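Local coordinates for protein phosphoribosylamine--glycine ligase (Thermotoga maritima, PDB 1VKZ) that joins glycine to 5-phosphoribosylamine at the cost of ATP, giving glycinamide ribonucleotide in the second step of de novo purine synthesis, at residues R17-G22 with H42-N47; E71-P76 with S91-P96; W235-I240 with R325-D330; P212-Y217 with E296-L301. All blocks are in the same frame, centred on the assembly; numbering follows the deposited sequence.

Interaction 1. Residues R17-G22 with H42-N47; sequences RVHILG and HFYPGN
His19 is the side chain to follow. Its CB leaves the strand 17-22 on the face shared with Leu21, His42 and Tyr44, and lies against Tyr44 CE1; CG faces CE1 and OH. With CG beside the backbone N (chi1 -65°), the ring is carried over so that ND1 comes 2.6 Å from Tyr44 OH, a short hydrogen bond in which either atom could be the donor. His19 CE1, next round the ring, approaches His42 CD2 at 3.4 Å. The two imidazoles run side by side with planes 17° apart, yet they are slid so far that they barely overlap. At the tip, NE2 is hydrogen-bonded to Glu71.

Behind the cluster the backbones pair as parallel strands. His42 N donates to Val18 O at 2.8 Å and Ile20 N to His42 O at 2.6 Å, both almost straight; Tyr44 N then reaches Ile20 O, and Gly22 N reaches Tyr44 O. On the other face Ile20 CD1 packs on Phe43 CE2 at 4.0 Å. Helix 25-36 connects the two strands, making the beta-alpha-beta crossover of a Rossmann-like N domain. The cis peptide before Pro45 follows directly, and Gly46 N closes the pairing on Gly22 O.

His42 is held by Glu40 and His57. With both His19 nitrogens engaged, its ring rotation is fixed, and the carboxylate of Glu71 would be expected to stabilise a proton on NE2.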
loop_
_atom_site.group_PDB
_atom_site.type_symbol
_atom_site.label_atom_id
_atom_site.label_comp_id
_atom_site.label_asym_id
_atom_site.label_seq_id
_atom_site.Cartn_x
_atom_site.Cartn_y
_atom_site.Cartn_z
ATOM N N ARG A 17 23.736 -6.198 -3.705
ATOM C CA ARG A 17 22.538 -7.029 -3.858
ATOM C C ARG A 17 21.309 -6.582 -3.060
ATOM O O ARG A 17 21.393 -6.235 -1.873
ATOM C CB ARG A 17 22.864 -8.465 -3.520
ATOM C CG ARG A 17 24.337 -8.780 -3.678
ATOM C CD ARG A 17 24.673 -10.233 -3.861
ATOM N NE ARG A 17 23.802 -11.110 -3.101
ATOM C CZ ARG A 17 24.097 -12.357 -2.786
ATOM N NH1 ARG A 17 25.265 -12.904 -3.149
ATOM N NH2 ARG A 17 23.216 -13.069 -2.088
ATOM N N VAL A 18 20.160 -6.642 -3.740
ATOM C CA VAL A 18 18.880 -6.238 -3.200
ATOM C C VAL A 18 17.968 -7.441 -3.022
ATOM O O VAL A 18 17.820 -8.288 -3.895
ATOM C CB VAL A 18 18.232 -5.221 -4.122
ATOM C CG1 VAL A 18 16.885 -4.747 -3.578
ATOM C CG2 VAL A 18 19.191 -4.052 -4.335
ATOM N N HIS A 19 17.355 -7.513 -1.861
ATOM C CA HIS A 19 16.506 -8.625 -1.549
ATOM C C HIS A 19 15.091 -8.163 -1.257
ATOM O O HIS A 19 14.849 -7.392 -0.338
ATOM C CB HIS A 19 17.107 -9.279 -0.354
ATOM C CG HIS A 19 18.443 -9.878 -0.621
ATOM N ND1 HIS A 19 18.594 -11.146 -1.132
ATOM C CD2 HIS A 19 19.690 -9.399 -0.431
ATOM C CE1 HIS A 19 19.878 -11.441 -1.208
ATOM N NE2 HIS A 19 20.566 -10.397 -0.787
ATOM N N ILE A 20 14.150 -8.604 -2.071
ATOM C CA ILE A 20 12.788 -8.130 -1.957
ATOM C C ILE A 20 11.881 -9.251 -1.454
ATOM O O ILE A 20 11.715 -10.331 -2.086
ATOM C CB ILE A 20 12.319 -7.545 -3.328
ATOM C CG1 ILE A 20 13.219 -6.369 -3.698
ATOM C CG2 ILE A 20 10.866 -7.074 -3.279
ATOM C CD1 ILE A 20 13.162 -5.985 -5.068
ATOM N N LEU A 21 11.280 -8.993 -0.305
ATOM C CA LEU A 21 10.290 -9.930 0.242
ATOM C C LEU A 21 8.887 -9.659 -0.329
ATOM O O LEU A 21 8.388 -8.571 -0.247
ATOM C CB LEU A 21 10.314 -9.858 1.755
ATOM C CG LEU A 21 11.581 -10.318 2.496
ATOM C CD1 LEU A 21 12.837 -10.352 1.721
ATOM C CD2 LEU A 21 11.792 -9.439 3.716
ATOM N N GLY A 22 8.294 -10.673 -0.946
ATOM C CA GLY A 22 6.946 -10.610 -1.449
ATOM C C GLY A 22 6.787 -11.169 -2.853
ATOM O O GLY A 22 7.749 -11.662 -3.472
ATOM N N HIS A 42 17.132 -10.265 -5.720
ATOM C CA HIS A 42 16.542 -11.507 -5.282
ATOM C C HIS A 42 15.142 -11.259 -4.713
ATOM O O HIS A 42 14.935 -10.385 -3.869
ATOM C CB HIS A 42 17.441 -12.161 -4.247
ATOM C CG HIS A 42 18.853 -12.322 -4.709
ATOM N ND1 HIS A 42 19.292 -13.434 -5.394
ATOM C CD2 HIS A 42 19.912 -11.486 -4.629
ATOM C CE1 HIS A 42 20.567 -13.283 -5.701
ATOM N NE2 HIS A 42 20.966 -12.107 -5.246
ATOM N N PHE A 43 14.183 -12.044 -5.185
ATOM C CA PHE A 43 12.823 -11.947 -4.709
ATOM C C PHE A 43 12.457 -13.167 -3.878
ATOM O O PHE A 43 12.884 -14.280 -4.165
ATOM C CB PHE A 43 11.887 -11.877 -5.859
ATOM C CG PHE A 43 12.194 -10.814 -6.844
ATOM C CD1 PHE A 43 13.020 -11.079 -7.934
ATOM C CD2 PHE A 43 11.553 -9.583 -6.773
ATOM C CE1 PHE A 43 13.240 -10.108 -8.921
ATOM C CE2 PHE A 43 11.766 -8.636 -7.742
ATOM C CZ PHE A 43 12.631 -8.914 -8.841
ATOM N N TYR A 44 11.659 -12.942 -2.843
ATOM C CA TYR A 44 11.324 -13.979 -1.872
ATOM C C TYR A 44 9.831 -13.930 -1.522
ATOM O O TYR A 44 9.448 -13.138 -0.665
ATOM C CB TYR A 44 12.116 -13.756 -0.603
ATOM C CG TYR A 44 13.607 -13.702 -0.786
ATOM C CD1 TYR A 44 14.233 -12.533 -1.211
ATOM C CD2 TYR A 44 14.403 -14.809 -0.514
ATOM C CE1 TYR A 44 15.613 -12.491 -1.375
ATOM C CE2 TYR A 44 15.791 -14.766 -0.676
ATOM C CZ TYR A 44 16.365 -13.602 -1.091
ATOM O OH TYR A 44 17.687 -13.561 -1.259
ATOM N N PRO A 45 8.980 -14.753 -2.141
ATOM C CA PRO A 45 9.323 -15.702 -3.211
ATOM C C PRO A 45 9.156 -15.208 -4.645
ATOM O O PRO A 45 9.327 -15.975 -5.564
ATOM C CB PRO A 45 8.345 -16.843 -2.950
ATOM C CG PRO A 45 7.135 -16.149 -2.455
ATOM C CD PRO A 45 7.579 -14.902 -1.745
ATOM N N GLY A 46 8.839 -13.943 -4.848
ATOM C CA GLY A 46 8.492 -13.485 -6.174
ATOM C C GLY A 46 7.324 -14.237 -6.818
ATOM O O GLY A 46 6.432 -14.783 -6.141
ATOM N N ASN A 47 7.336 -14.226 -8.151
ATOM C CA ASN A 47 6.374 -14.918 -8.985
ATOM C C ASN A 47 6.992 -15.132 -10.367
ATOM O O ASN A 47 8.124 -14.774 -10.604
ATOM C CB ASN A 47 5.120 -14.074 -9.073
ATOM C CG ASN A 47 5.408 -12.679 -9.526
ATOM O OD1 ASN A 47 5.943 -12.477 -10.626
ATOM N ND2 ASN A 47 5.095 -11.696 -8.669
#

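Interaction 2. Residues E71-P76 with S91-P96; sequences EDIVIP and SNVFGP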
loop_
_atom_site.group_PDB
_atom_site.type_symbol
_atom_site.label_atom_id
_atom_site.label_comp_id
_atom_site.label_asym_id
_atom_site.label_seq_id
_atom_site.Cartn_x
_atom_site.Cartn_y
_atom_site.Cartn_z
ATOM N N GLU A 71 23.848 -5.238 3.229
ATOM C CA GLU A 71 23.272 -5.166 1.870
ATOM C C GLU A 71 21.770 -5.245 2.060
ATOM O O GLU A 71 21.312 -5.891 2.969
ATOM C CB GLU A 71 23.726 -6.277 0.928
ATOM C CG GLU A 71 22.907 -7.557 0.871
ATOM C CD GLU A 71 23.703 -8.633 0.131
ATOM O OE1 GLU A 71 24.922 -8.409 -0.068
ATOM O OE2 GLU A 71 23.162 -9.703 -0.232
ATOM N N ASP A 72 21.016 -4.626 1.170
ATOM C CA ASP A 72 19.659 -4.196 1.473
ATOM C C ASP A 72 18.597 -5.265 1.398
ATOM O O ASP A 72 18.551 -5.994 0.424
ATOM C CB ASP A 72 19.254 -3.027 0.573
ATOM C CG ASP A 72 18.381 -2.024 1.322
ATOM O OD1 ASP A 72 17.772 -2.441 2.330
ATOM O OD2 ASP A 72 18.259 -0.811 1.038
ATOM N N ILE A 73 17.713 -5.315 2.408
ATOM C CA ILE A 73 16.443 -6.084 2.340
ATOM C C ILE A 73 15.256 -5.138 2.360
ATOM O O ILE A 73 15.085 -4.379 3.332
ATOM C CB ILE A 73 16.251 -7.057 3.548
ATOM C CG1 ILE A 73 17.512 -7.832 3.849
ATOM C CG2 ILE A 73 15.060 -8.021 3.316
ATOM C CD1 ILE A 73 17.949 -8.706 2.771
ATOM N N VAL A 74 14.417 -5.206 1.315
ATOM C CA VAL A 74 13.231 -4.352 1.227
ATOM C C VAL A 74 11.981 -5.173 1.520
ATOM O O VAL A 74 11.581 -6.021 0.744
ATOM C CB VAL A 74 13.086 -3.623 -0.116
ATOM C CG1 VAL A 74 11.761 -2.928 -0.172
ATOM C CG2 VAL A 74 14.223 -2.613 -0.345
ATOM N N ILE A 75 11.375 -4.915 2.665
ATOM C CA ILE A 75 10.115 -5.558 2.963
ATOM C C ILE A 75 8.914 -4.677 2.537
ATOM O O ILE A 75 8.929 -3.466 2.770
ATOM C CB ILE A 75 10.072 -5.862 4.403
ATOM C CG1 ILE A 75 8.627 -5.960 4.860
ATOM C CG2 ILE A 75 10.828 -4.817 5.232
ATOM C CD1 ILE A 75 7.877 -7.073 4.188
ATOM N N PRO A 76 7.941 -5.231 1.816
ATOM C CA PRO A 76 6.540 -4.729 1.811
ATOM C C PRO A 76 5.435 -5.705 2.275
ATOM O O PRO A 76 5.046 -6.605 1.510
ATOM C CB PRO A 76 6.330 -4.410 0.337
ATOM C CG PRO A 76 7.547 -5.219 -0.353
ATOM C CD PRO A 76 8.138 -6.172 0.722
ATOM N N SER A 91 19.429 -5.284 11.180
ATOM C CA SER A 91 19.756 -3.954 10.604
ATOM C C SER A 91 19.755 -3.888 9.047
ATOM O O SER A 91 19.790 -2.824 8.445
ATOM C CB SER A 91 21.097 -3.493 11.152
ATOM O OG SER A 91 22.022 -4.566 11.240
ATOM N N ASN A 92 19.740 -5.060 8.433
ATOM C CA ASN A 92 19.593 -5.275 6.998
ATOM C C ASN A 92 18.333 -4.779 6.323
ATOM O O ASN A 92 18.262 -4.518 5.099
ATOM C CB ASN A 92 19.529 -6.795 6.805
ATOM C CG ASN A 92 20.712 -7.301 6.210
ATOM O OD1 ASN A 92 21.776 -6.808 6.500
ATOM N ND2 ASN A 92 20.575 -8.270 5.325
ATOM N N VAL A 93 17.289 -4.806 7.114
ATOM C CA VAL A 93 15.952 -4.665 6.595
ATOM C C VAL A 93 15.536 -3.204 6.590
ATOM O O VAL A 93 15.624 -2.517 7.596
ATOM C CB VAL A 93 14.986 -5.562 7.397
ATOM C CG1 VAL A 93 13.583 -5.406 6.901
ATOM C CG2 VAL A 93 15.469 -7.044 7.317
ATOM N N PHE A 94 15.138 -2.716 5.432
ATOM C CA PHE A 94 14.840 -1.320 5.291
ATOM C C PHE A 94 13.347 -1.116 5.593
ATOM O O PHE A 94 12.533 -0.937 4.720
ATOM C CB PHE A 94 15.254 -0.790 3.903
ATOM C CG PHE A 94 15.057 0.711 3.749
ATOM C CD1 PHE A 94 15.591 1.588 4.689
ATOM C CD2 PHE A 94 14.286 1.229 2.725
ATOM C CE1 PHE A 94 15.387 2.949 4.572
ATOM C CE2 PHE A 94 14.102 2.586 2.586
ATOM C CZ PHE A 94 14.648 3.449 3.513
ATOM N N GLY A 95 13.021 -1.178 6.867
ATOM C CA GLY A 95 11.703 -1.016 7.308
ATOM C C GLY A 95 11.734 -1.005 8.789
ATOM O O GLY A 95 12.675 -1.463 9.364
ATOM N N PRO A 96 10.699 -0.465 9.420
ATOM C CA PRO A 96 10.765 -0.177 10.837
ATOM C C PRO A 96 10.670 -1.420 11.713
ATOM O O PRO A 96 10.090 -2.425 11.286
ATOM C CB PRO A 96 9.555 0.728 11.035
ATOM C CG PRO A 96 8.621 0.303 10.038
ATOM C CD PRO A 96 9.397 -0.073 8.845
#
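This is a backbone bridge at the margin of the parallel sheet of the N domain, where the loop leading to helix 98-105 lies along the short strand 73-74. Ile73 N donates to Asn92 O at 2.9 Å from above the carbonyl plane, while Phe94 N donates to Ile73 O at 2.7 Å, along the C=O axis. Ile73 thus pairs through both its N and its O around Val93, a single bridge. Strand 17-22 occupies the other flank of 73-74, so the loop adds a short extra edge to this Rossmann-like sheet. Phe94 then turns the chain away as the centre of an inverse gamma turn, sending its ring to Phe269 and helix 303-315.

The Asn92 amide lies across Ile73, ND2 being 3.4 Å from CG1, and ND2 is hydrogen-bonded to Pro69 O. An alanine here would lose that bond and the amide's share of the cover over Ile73, and would probably loosen the start of the bridge. Val93 CG2 rests on Ile73 CB at 3.8 Å; Val93 CG1, the other methyl, is pressed to 3.3 Å from Ile75 CG2, unusually tight. Asp72 OD1 approaches Phe94 CB, and OD2 is buried without a partner in the model.

Interaction 3. Residues W235-I240 with R325-D330; sequences WGPVEI and RGFAVD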
loop_
_atom_site.group_PDB
_atom_site.type_symbol
_atom_site.label_atom_id
_atom_site.label_comp_id
_atom_site.label_asym_id
_atom_site.label_seq_id
_atom_site.Cartn_x
_atom_site.Cartn_y
_atom_site.Cartn_z
ATOM N N TRP A 235 -2.835 6.274 -11.311
ATOM C CA TRP A 235 -2.049 7.038 -12.206
ATOM C C TRP A 235 -1.363 8.117 -11.435
ATOM O O TRP A 235 -1.687 8.363 -10.280
ATOM C CB TRP A 235 -2.900 7.608 -13.301
ATOM C CG TRP A 235 -3.884 8.574 -12.836
ATOM C CD1 TRP A 235 -5.201 8.332 -12.467
ATOM C CD2 TRP A 235 -3.689 9.976 -12.713
ATOM N NE1 TRP A 235 -5.815 9.507 -12.107
ATOM C CE2 TRP A 235 -4.912 10.536 -12.248
ATOM C CE3 TRP A 235 -2.609 10.829 -12.949
ATOM C CZ2 TRP A 235 -5.065 11.907 -12.017
ATOM C CZ3 TRP A 235 -2.767 12.179 -12.720
ATOM C CH2 TRP A 235 -3.984 12.709 -12.269
ATOM N N GLY A 236 -0.382 8.735 -12.074
ATOM C CA GLY A 236 0.271 9.862 -11.487
ATOM C C GLY A 236 1.138 10.501 -12.526
ATOM O O GLY A 236 1.294 9.955 -13.635
ATOM N N PRO A 237 1.730 11.639 -12.158
ATOM C CA PRO A 237 1.555 12.206 -10.833
ATOM C C PRO A 237 0.343 13.119 -10.738
ATOM O O PRO A 237 -0.012 13.754 -11.698
ATOM C CB PRO A 237 2.848 12.984 -10.620
ATOM C CG PRO A 237 3.267 13.394 -11.954
ATOM C CD PRO A 237 2.639 12.458 -12.972
ATOM N N VAL A 238 -0.263 13.143 -9.563
ATOM C CA VAL A 238 -1.316 14.062 -9.187
ATOM C C VAL A 238 -0.685 15.346 -8.658
ATOM O O VAL A 238 0.302 15.266 -7.955
ATOM C CB VAL A 238 -2.150 13.451 -8.023
ATOM C CG1 VAL A 238 -3.143 14.454 -7.459
ATOM C CG2 VAL A 238 -2.868 12.194 -8.478
ATOM N N GLU A 239 -1.300 16.499 -8.942
ATOM C CA GLU A 239 -0.838 17.838 -8.539
ATOM C C GLU A 239 -1.541 18.302 -7.255
ATOM O O GLU A 239 -2.760 18.492 -7.243
ATOM C CB GLU A 239 -1.135 18.824 -9.694
ATOM C CG GLU A 239 -0.712 20.275 -9.456
ATOM C CD GLU A 239 -0.801 21.164 -10.706
ATOM O OE1 GLU A 239 -1.169 20.668 -11.806
ATOM O OE2 GLU A 239 -0.500 22.380 -10.589
ATOM N N ILE A 240 -0.774 18.491 -6.185
ATOM C CA ILE A 240 -1.328 18.916 -4.896
ATOM C C ILE A 240 -0.875 20.373 -4.624
ATOM O O ILE A 240 0.286 20.731 -4.878
ATOM C CB ILE A 240 -0.886 17.918 -3.792
ATOM C CG1 ILE A 240 -1.266 16.492 -4.181
ATOM C CG2 ILE A 240 -1.505 18.254 -2.455
ATOM C CD1 ILE A 240 -2.749 16.272 -4.462
ATOM N N ARG A 325 8.881 11.945 -13.900
ATOM C CA ARG A 325 9.030 12.272 -15.307
ATOM C C ARG A 325 7.814 11.752 -16.064
ATOM O O ARG A 325 7.570 10.571 -16.141
ATOM C CB ARG A 325 10.328 11.693 -15.867
ATOM C CG ARG A 325 11.585 12.495 -15.503
ATOM C CD ARG A 325 12.260 12.067 -14.196
ATOM N NE ARG A 325 12.676 10.657 -14.197
ATOM C CZ ARG A 325 13.742 10.166 -14.842
ATOM N NH1 ARG A 325 14.533 10.950 -15.582
ATOM N NH2 ARG A 325 14.010 8.864 -14.752
ATOM N N GLY A 326 7.033 12.662 -16.606
ATOM C CA GLY A 326 5.881 12.295 -17.395
ATOM C C GLY A 326 4.777 11.804 -16.504
ATOM O O GLY A 326 4.721 12.182 -15.358
ATOM N N PHE A 327 3.902 10.973 -17.063
ATOM C CA PHE A 327 2.777 10.399 -16.359
ATOM C C PHE A 327 2.800 8.882 -16.496
ATOM O O PHE A 327 3.195 8.340 -17.517
ATOM C CB PHE A 327 1.475 10.935 -16.933
ATOM C CG PHE A 327 1.248 12.406 -16.695
ATOM C CD1 PHE A 327 1.729 13.355 -17.584
ATOM C CD2 PHE A 327 0.508 12.837 -15.611
ATOM C CE1 PHE A 327 1.494 14.714 -17.374
ATOM C CE2 PHE A 327 0.289 14.197 -15.385
ATOM C CZ PHE A 327 0.775 15.129 -16.266
ATOM N N ALA A 328 2.373 8.201 -15.446
ATOM C CA ALA A 328 2.231 6.748 -15.466
ATOM C C ALA A 328 0.768 6.346 -15.140
ATOM O O ALA A 328 0.101 6.990 -14.316
ATOM C CB ALA A 328 3.216 6.117 -14.490
ATOM N N VAL A 329 0.261 5.331 -15.847
ATOM C CA VAL A 329 -1.047 4.780 -15.587
ATOM C C VAL A 329 -0.852 3.292 -15.361
ATOM O O VAL A 329 -0.154 2.607 -16.123
ATOM C CB VAL A 329 -2.061 5.056 -16.750
ATOM C CG1 VAL A 329 -3.366 4.286 -16.578
ATOM C CG2 VAL A 329 -2.394 6.525 -16.833
ATOM N N ASP A 330 -1.475 2.788 -14.310
ATOM C CA ASP A 330 -1.504 1.359 -14.028
ATOM C C ASP A 330 -2.938 0.875 -14.230
ATOM O O ASP A 330 -3.823 1.321 -13.523
ATOM C CB ASP A 330 -1.051 1.154 -12.570
ATOM C CG ASP A 330 -0.976 -0.306 -12.146
ATOM O OD1 ASP A 330 -1.336 -1.219 -12.940
ATOM O OD2 ASP A 330 -0.541 -0.619 -11.005
#
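Trp235 holds CG in the crowded position between its backbone N and carbonyl carbon (chi1 65°), whereas Phe327 has CG beside its backbone N (chi1 -67°). These settings bring the two aromatic side chains to the same region without stacking: Trp235 CZ3 stands at the edge of the phenyl ring, 4.4 Å from Phe327 CD2. The closer neighbour of that ring is Pro237. Its CD sits 3.4 Å from Phe327 CD2, the two side chains crossing at about a right angle, and the same CD touches Gly326 O. The peptide before Pro237 is cis.

The backbones meet as antiparallel strands. Gly236 and Ala328 form the hydrogen-bonded pair, Gly236 N reaching Ala328 O at 2.9 Å and Ala328 N reaching Gly236 O at 2.7 Å, each donor in the carbonyl plane. One step along the ladder, Trp235 and Val329 are the non-hydrogen-bonded pair, where Trp235 CB rests on Val329 CG2 at 3.7 Å. Here strand 233-236 of the ATP-grasp region joins strand 327-334 of the C domain, so one antiparallel sheet runs through both. Strand 215-219 flanks it beyond 233-236, and strand 374-382 lies beyond 327-334. Helix 385-398 covers the face bearing Trp235 and Val329, putting Lys385 by the indole and Ala388 by Val329. On the other face, Ala328 CB meets Val297 and Leu301 of helix 294-301.

Interaction 4. Residues P212-Y217 with E296-L301; sequences PFVRDY and EVIVTL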
loop_
_atom_site.group_PDB
_atom_site.type_symbol
_atom_site.label_atom_id
_atom_site.label_comp_id
_atom_site.label_asym_id
_atom_site.label_seq_id
_atom_site.Cartn_x
_atom_site.Cartn_y
_atom_site.Cartn_z
ATOM N N PRO A 212 6.011 11.052 -5.417
ATOM C CA PRO A 212 4.966 11.559 -6.239
ATOM C C PRO A 212 3.608 11.080 -5.768
ATOM O O PRO A 212 3.432 9.892 -5.502
ATOM C CB PRO A 212 5.276 10.931 -7.598
ATOM C CG PRO A 212 6.665 10.752 -7.616
ATOM C CD PRO A 212 7.064 10.421 -6.230
ATOM N N PHE A 213 2.652 11.983 -5.703
ATOM C CA PHE A 213 1.270 11.632 -5.355
ATOM C C PHE A 213 0.586 10.943 -6.534
ATOM O O PHE A 213 0.753 11.349 -7.706
ATOM C CB PHE A 213 0.486 12.877 -4.897
ATOM C CG PHE A 213 1.053 13.502 -3.667
ATOM C CD1 PHE A 213 2.148 14.347 -3.737
ATOM C CD2 PHE A 213 0.542 13.208 -2.421
ATOM C CE1 PHE A 213 2.694 14.917 -2.577
ATOM C CE2 PHE A 213 1.105 13.776 -1.255
ATOM C CZ PHE A 213 2.173 14.610 -1.343
ATOM N N VAL A 214 -0.157 9.887 -6.235
ATOM C CA VAL A 214 -0.801 9.081 -7.261
ATOM C C VAL A 214 -2.257 8.912 -6.869
ATOM O O VAL A 214 -2.605 9.089 -5.729
ATOM C CB VAL A 214 -0.058 7.724 -7.498
ATOM C CG1 VAL A 214 1.401 7.968 -7.683
ATOM C CG2 VAL A 214 -0.234 6.783 -6.380
ATOM N N ARG A 215 -3.125 8.628 -7.814
ATOM C CA ARG A 215 -4.523 8.488 -7.479
ATOM C C ARG A 215 -4.846 7.026 -7.663
ATOM O O ARG A 215 -4.556 6.456 -8.687
ATOM C CB ARG A 215 -5.412 9.402 -8.344
ATOM C CG ARG A 215 -6.890 9.258 -8.006
ATOM C CD ARG A 215 -7.790 10.416 -8.366
ATOM N NE ARG A 215 -7.248 11.756 -8.098
ATOM C CZ ARG A 215 -6.893 12.243 -6.901
ATOM N NH1 ARG A 215 -6.954 11.501 -5.793
ATOM N NH2 ARG A 215 -6.436 13.491 -6.819
ATOM N N ASP A 216 -5.426 6.411 -6.655
ATOM C CA ASP A 216 -5.785 5.005 -6.755
ATOM C C ASP A 216 -7.315 4.799 -6.922
ATOM O O ASP A 216 -8.131 5.707 -6.709
ATOM C CB ASP A 216 -5.179 4.198 -5.591
ATOM C CG ASP A 216 -5.266 4.925 -4.247
ATOM O OD1 ASP A 216 -6.390 5.027 -3.691
ATOM O OD2 ASP A 216 -4.255 5.409 -3.679
ATOM N N TYR A 217 -7.661 3.588 -7.350
ATOM C CA TYR A 217 -9.002 3.209 -7.650
ATOM C C TYR A 217 -9.290 1.971 -6.819
ATOM O O TYR A 217 -8.927 0.863 -7.202
ATOM C CB TYR A 217 -9.099 2.930 -9.146
ATOM C CG TYR A 217 -9.006 4.174 -10.008
ATOM C CD1 TYR A 217 -7.791 4.785 -10.237
ATOM C CD2 TYR A 217 -10.149 4.746 -10.588
ATOM C CE1 TYR A 217 -7.684 5.909 -11.020
ATOM C CE2 TYR A 217 -10.057 5.904 -11.374
ATOM C CZ TYR A 217 -8.809 6.470 -11.579
ATOM O OH TYR A 217 -8.665 7.594 -12.351
ATOM N N GLU A 296 3.907 0.734 -8.295
ATOM C CA GLU A 296 4.040 0.534 -9.757
ATOM C C GLU A 296 4.115 1.888 -10.445
ATOM O O GLU A 296 4.980 2.121 -11.263
ATOM C CB GLU A 296 2.840 -0.264 -10.311
ATOM C CG GLU A 296 2.830 -1.743 -9.955
ATOM C CD GLU A 296 2.212 -2.107 -8.609
ATOM O OE1 GLU A 296 2.310 -1.359 -7.596
ATOM O OE2 GLU A 296 1.649 -3.214 -8.552
ATOM N N VAL A 297 3.213 2.789 -10.088
ATOM C CA VAL A 297 3.152 4.090 -10.747
ATOM C C VAL A 297 4.335 4.972 -10.369
ATOM O O VAL A 297 4.957 5.569 -11.225
ATOM C CB VAL A 297 1.820 4.794 -10.459
ATOM C CG1 VAL A 297 1.789 6.161 -11.100
ATOM C CG2 VAL A 297 0.709 3.989 -11.039
ATOM N N ILE A 298 4.602 5.070 -9.081
ATOM C CA ILE A 298 5.672 5.896 -8.550
ATOM C C ILE A 298 6.983 5.470 -9.172
ATOM O O ILE A 298 7.722 6.273 -9.688
ATOM C CB ILE A 298 5.726 5.780 -6.997
ATOM C CG1 ILE A 298 4.496 6.452 -6.362
ATOM C CG2 ILE A 298 7.010 6.414 -6.448
ATOM C CD1 ILE A 298 4.151 6.004 -4.844
ATOM N N VAL A 299 7.260 4.183 -9.122
ATOM C CA VAL A 299 8.479 3.609 -9.704
ATOM C C VAL A 299 8.610 3.896 -11.203
ATOM O O VAL A 299 9.682 4.227 -11.691
ATOM C CB VAL A 299 8.509 2.085 -9.441
ATOM C CG1 VAL A 299 9.606 1.408 -10.191
ATOM C CG2 VAL A 299 8.667 1.816 -7.932
ATOM N N THR A 300 7.507 3.776 -11.932
ATOM C CA THR A 300 7.540 3.997 -13.364
ATOM C C THR A 300 7.755 5.454 -13.632
ATOM O O THR A 300 8.210 5.788 -14.687
ATOM C CB THR A 300 6.243 3.535 -14.049
ATOM O OG1 THR A 300 6.015 2.161 -13.774
ATOM C CG2 THR A 300 6.384 3.557 -15.558
ATOM N N LEU A 301 7.438 6.328 -12.677
ATOM C CA LEU A 301 7.637 7.773 -12.885
ATOM C C LEU A 301 9.086 8.231 -12.763
ATOM O O LEU A 301 9.437 9.257 -13.318
ATOM C CB LEU A 301 6.764 8.598 -11.937
ATOM C CG LEU A 301 5.272 8.608 -12.264
ATOM C CD1 LEU A 301 4.484 9.236 -11.120
ATOM C CD2 LEU A 301 4.991 9.330 -13.577
#
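Pro212 and Val214 carry the contact for the segment 212-217, through buried hydrocarbon and, at Pro212, the backbone O. The tight part centres on Val214 and Ile298. Val214 CG1, beside its own backbone N (chi1 -49°), comes 3.7 Å from Ile298 CG1, the side chains crossing at about a right angle. The same methyl lies 3.9 Å from Val297 CG1, so it is gripped from two successive helix residues. Ile298 CG1 also rests on Pro212 O. Looser contact surrounds this: Ile298 CG2 faces Pro212 CD at 4.0 Å, and Leu301 CD1, one helical turn beyond Val297, meets Pro212 CB at the same separation. A glycine at Ile298 would remove the branches that meet Val214 and Pro212, and would probably seat this stretch less firmly.

Beyond Val214, the partly exposed Arg215, Asp216 and Tyr217 stay off the helix. The partly exposed Thr300 instead donates OG1 to Glu296 O, which also accepts from Thr300 N. Phe357 of strand 356-364 lies beside Glu296 and Thr300, while Val297 and Leu301 also rest on Ala328 of strand 327-334. Helix 294-301 thus packs on one face of the antiparallel sheet, and Pro212 and Val214 pack against it just ahead of the outermost strand 215-219.

How the interactions relate
The four contacts fall into two pairs. Interactions 1 and 2, with centres 11 Å apart, share the N-domain parallel sheet: His19 O pairs with Val74 N at 2.8 Å, and His19 CB packs on Ile73 CD1 at 3.3 Å. Interactions 3 and 4 lie closer still, centres 6 Å apart. Val238 N bonds to Phe213 O and Arg325 N to Leu301 O, both at 2.8 Å; the first ties 212-217 to 235-240, the second the end of the helix segment to 325-330. The pairs do not touch; interaction 4 stays about 9 Å from both interactions 1 and 2 at the nearest atoms. Val214 of interaction 4 comes nearest the predicted ATP site, about 5 Å from Ser198 between side chains.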